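Local coordinates for protein probable TonB-dependent siderophore receptor PiuA (Acinetobacter baumannii, PDB 5FP1) that probably takes part in the first step of iron uptake across the outer membrane by binding ferric siderophores, at residues A[215-220]-A[274-279]. Numbering follows the deposited sequence.
Sequences TRATLS and IKLEHD
R216 reaches across to E277 and D279 and forms salt bridges with both carboxylates, which lie at the edge of its guanidinium. D279 is gripped end-on: NH1 of R216 donates to OD2 at 2.8 Å and NH2 to OD1 at 2.9 Å, with the two planes turned 43° apart. E277 stands far more steeply, its carboxylate 79° from the guanidinium plane; OE1 is met from above by NH2 of R216 at 3.1 Å, while NE makes only weak bonds to both oxygens. The R216 chain, with CG anti to the carbonyl carbon (chi1 -60°), is bent at chi3, which turns the guanidinium to the two acids. NH1 also donates to T213 O, and D279 OD1 is shared with T285 OG1 of strand 284-304, which further fixes the network. The cation between them would be expected to hold both carboxylates deprotonated. On this same face a water accepts from T218 OG1 and donates to E277 OE2 (2.8 Å) and K275 O; T218 OG1 is bonded as well to T208 OG1. Strands 215-226 and 264-279 are antiparallel neighbours in the transmembrane beta-barrel of a TonB-dependent receptor, and R216 with E277 and T218 with K275 are the hydrogen-bonded pairs between them. The face of A217, L219, I274 and L276 is much more sparsely joined. There L276 CD2 meets A217 CB at 3.7 Å, and L219 CD2 lies against CG2 and CG1 of I274, the two side chains side by side. The leucines are on the surface and a detergent molecule is bound nearby, consistent with this face meeting the membrane. At its T215 end, T215 OG1 and H278 ND1 are hydrogen-bonded at 2.8 Å, the hydroxyl lying at the edge of the imidazole near its plane.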
loop_
_atom_site.group_PDB
_atom_site.type_symbol
_atom_site.label_atom_id
_atom_site.label_comp_id
_atom_site.label_asym_id
_atom_site.label_seq_id
_atom_site.Cartn_x
_atom_site.Cartn_y
_atom_site.Cartn_z
ATOM N N THR A 215 3.114 19.288 28.311
ATOM C CA THR A 215 1.986 19.715 27.501
ATOM C C THR A 215 2.480 20.109 26.120
ATOM O O THR A 215 3.347 20.969 25.978
ATOM C CB THR A 215 1.264 20.867 28.181
ATOM O OG1 THR A 215 0.832 20.423 29.472
ATOM C CG2 THR A 215 0.062 21.305 27.377
ATOM N N ARG A 216 1.981 19.423 25.098
ATOM C CA ARG A 216 2.603 19.506 23.775
ATOM C C ARG A 216 1.535 19.656 22.698
ATOM O O ARG A 216 0.396 19.203 22.861
ATOM C CB ARG A 216 3.473 18.284 23.512
ATOM C CG ARG A 216 4.602 18.112 24.520
ATOM C CD ARG A 216 5.354 16.794 24.376
ATOM N NE ARG A 216 4.503 15.615 24.584
ATOM C CZ ARG A 216 4.216 15.077 25.765
ATOM N NH1 ARG A 216 4.682 15.611 26.894
ATOM N NH2 ARG A 216 3.435 14.003 25.822
ATOM N N ALA A 217 1.891 20.336 21.612
ATOM C CA ALA A 217 0.963 20.513 20.508
ATOM C C ALA A 217 1.782 20.473 19.234
ATOM O O ALA A 217 2.895 21.015 19.193
ATOM C CB ALA A 217 0.200 21.806 20.627
ATOM N N THR A 218 1.249 19.801 18.207
ATOM C CA THR A 218 1.928 19.695 16.908
ATOM C C THR A 218 0.894 19.973 15.815
ATOM O O THR A 218 -0.194 19.391 15.834
ATOM C CB THR A 218 2.596 18.327 16.740
ATOM O OG1 THR A 218 3.523 18.106 17.807
ATOM C CG2 THR A 218 3.376 18.210 15.420
ATOM N N LEU A 219 1.206 20.947 14.950
ATOM C CA LEU A 219 0.388 21.313 13.794
ATOM C C LEU A 219 1.170 20.896 12.547
ATOM O O LEU A 219 2.349 21.232 12.384
ATOM C CB LEU A 219 0.158 22.825 13.712
ATOM C CG LEU A 219 -0.408 23.513 14.943
ATOM C CD1 LEU A 219 -0.495 25.011 14.710
ATOM C CD2 LEU A 219 -1.776 22.959 15.264
ATOM N N SER A 220 0.534 20.157 11.646
ATOM C CA SER A 220 1.262 19.736 10.462
ATOM C C SER A 220 0.372 19.748 9.225
ATOM O O SER A 220 -0.859 19.714 9.323
ATOM C CB SER A 220 1.907 18.370 10.692
ATOM O OG SER A 220 0.928 17.397 10.734
ATOM N N ILE A 274 -3.840 18.303 13.747
ATOM C CA ILE A 274 -3.582 18.925 15.039
ATOM C C ILE A 274 -3.529 17.858 16.126
ATOM O O ILE A 274 -4.524 17.190 16.382
ATOM C CB ILE A 274 -4.682 19.937 15.420
ATOM C CG1 ILE A 274 -4.858 20.982 14.317
ATOM C CG2 ILE A 274 -4.293 20.633 16.723
ATOM C CD1 ILE A 274 -6.171 21.729 14.394
ATOM N N LYS A 275 -2.371 17.712 16.751
ATOM C CA LYS A 275 -2.190 16.740 17.804
ATOM C C LYS A 275 -1.849 17.439 19.111
ATOM O O LYS A 275 -0.872 18.187 19.182
ATOM C CB LYS A 275 -1.076 15.794 17.451
ATOM C CG LYS A 275 -0.836 14.732 18.491
ATOM C CD LYS A 275 -0.029 13.610 17.879
ATOM C CE LYS A 275 1.032 13.092 18.807
ATOM N NZ LYS A 275 2.208 12.690 17.993
ATOM N N LEU A 276 -2.668 17.188 20.121
ATOM C CA LEU A 276 -2.491 17.774 21.469
ATOM C C LEU A 276 -2.210 16.644 22.457
ATOM O O LEU A 276 -2.924 15.625 22.474
ATOM C CB LEU A 276 -3.757 18.483 21.901
ATOM C CG LEU A 276 -4.272 19.502 20.894
ATOM C CD1 LEU A 276 -5.628 20.017 21.265
ATOM C CD2 LEU A 276 -3.272 20.627 20.733
ATOM N N GLU A 277 -1.190 16.823 23.280
ATOM C CA GLU A 277 -0.824 15.824 24.278
ATOM C C GLU A 277 -0.686 16.477 25.652
ATOM O O GLU A 277 -0.169 17.610 25.771
ATOM C CB GLU A 277 0.521 15.229 23.955
ATOM C CG GLU A 277 0.737 14.812 22.518
ATOM C CD GLU A 277 2.183 14.438 22.309
ATOM O OE1 GLU A 277 2.617 13.445 22.928
ATOM O OE2 GLU A 277 2.900 15.172 21.607
ATOM N N HIS A 278 -1.141 15.774 26.680
ATOM C CA HIS A 278 -0.920 16.233 28.060
ATOM C C HIS A 278 -0.568 15.050 28.945
ATOM O O HIS A 278 -1.295 14.058 28.971
ATOM C CB HIS A 278 -2.135 16.944 28.619
ATOM C CG HIS A 278 -1.915 17.464 30.008
ATOM N ND1 HIS A 278 -0.873 18.312 30.322
ATOM C CD2 HIS A 278 -2.570 17.221 31.170
ATOM C CE1 HIS A 278 -0.902 18.579 31.618
ATOM N NE2 HIS A 278 -1.921 17.929 32.155
ATOM N N ASP A 279 0.562 15.151 29.630
ATOM C CA ASP A 279 1.002 14.132 30.574
ATOM C C ASP A 279 0.312 14.329 31.927
ATOM O O ASP A 279 0.663 15.225 32.704
ATOM C CB ASP A 279 2.517 14.183 30.739
ATOM C CG ASP A 279 3.253 13.891 29.467
ATOM O OD1 ASP A 279 2.655 13.294 28.539
ATOM O OD2 ASP A 279 4.443 14.254 29.373
HETATM O O HOH W 1 1.947 17.225 20.018
#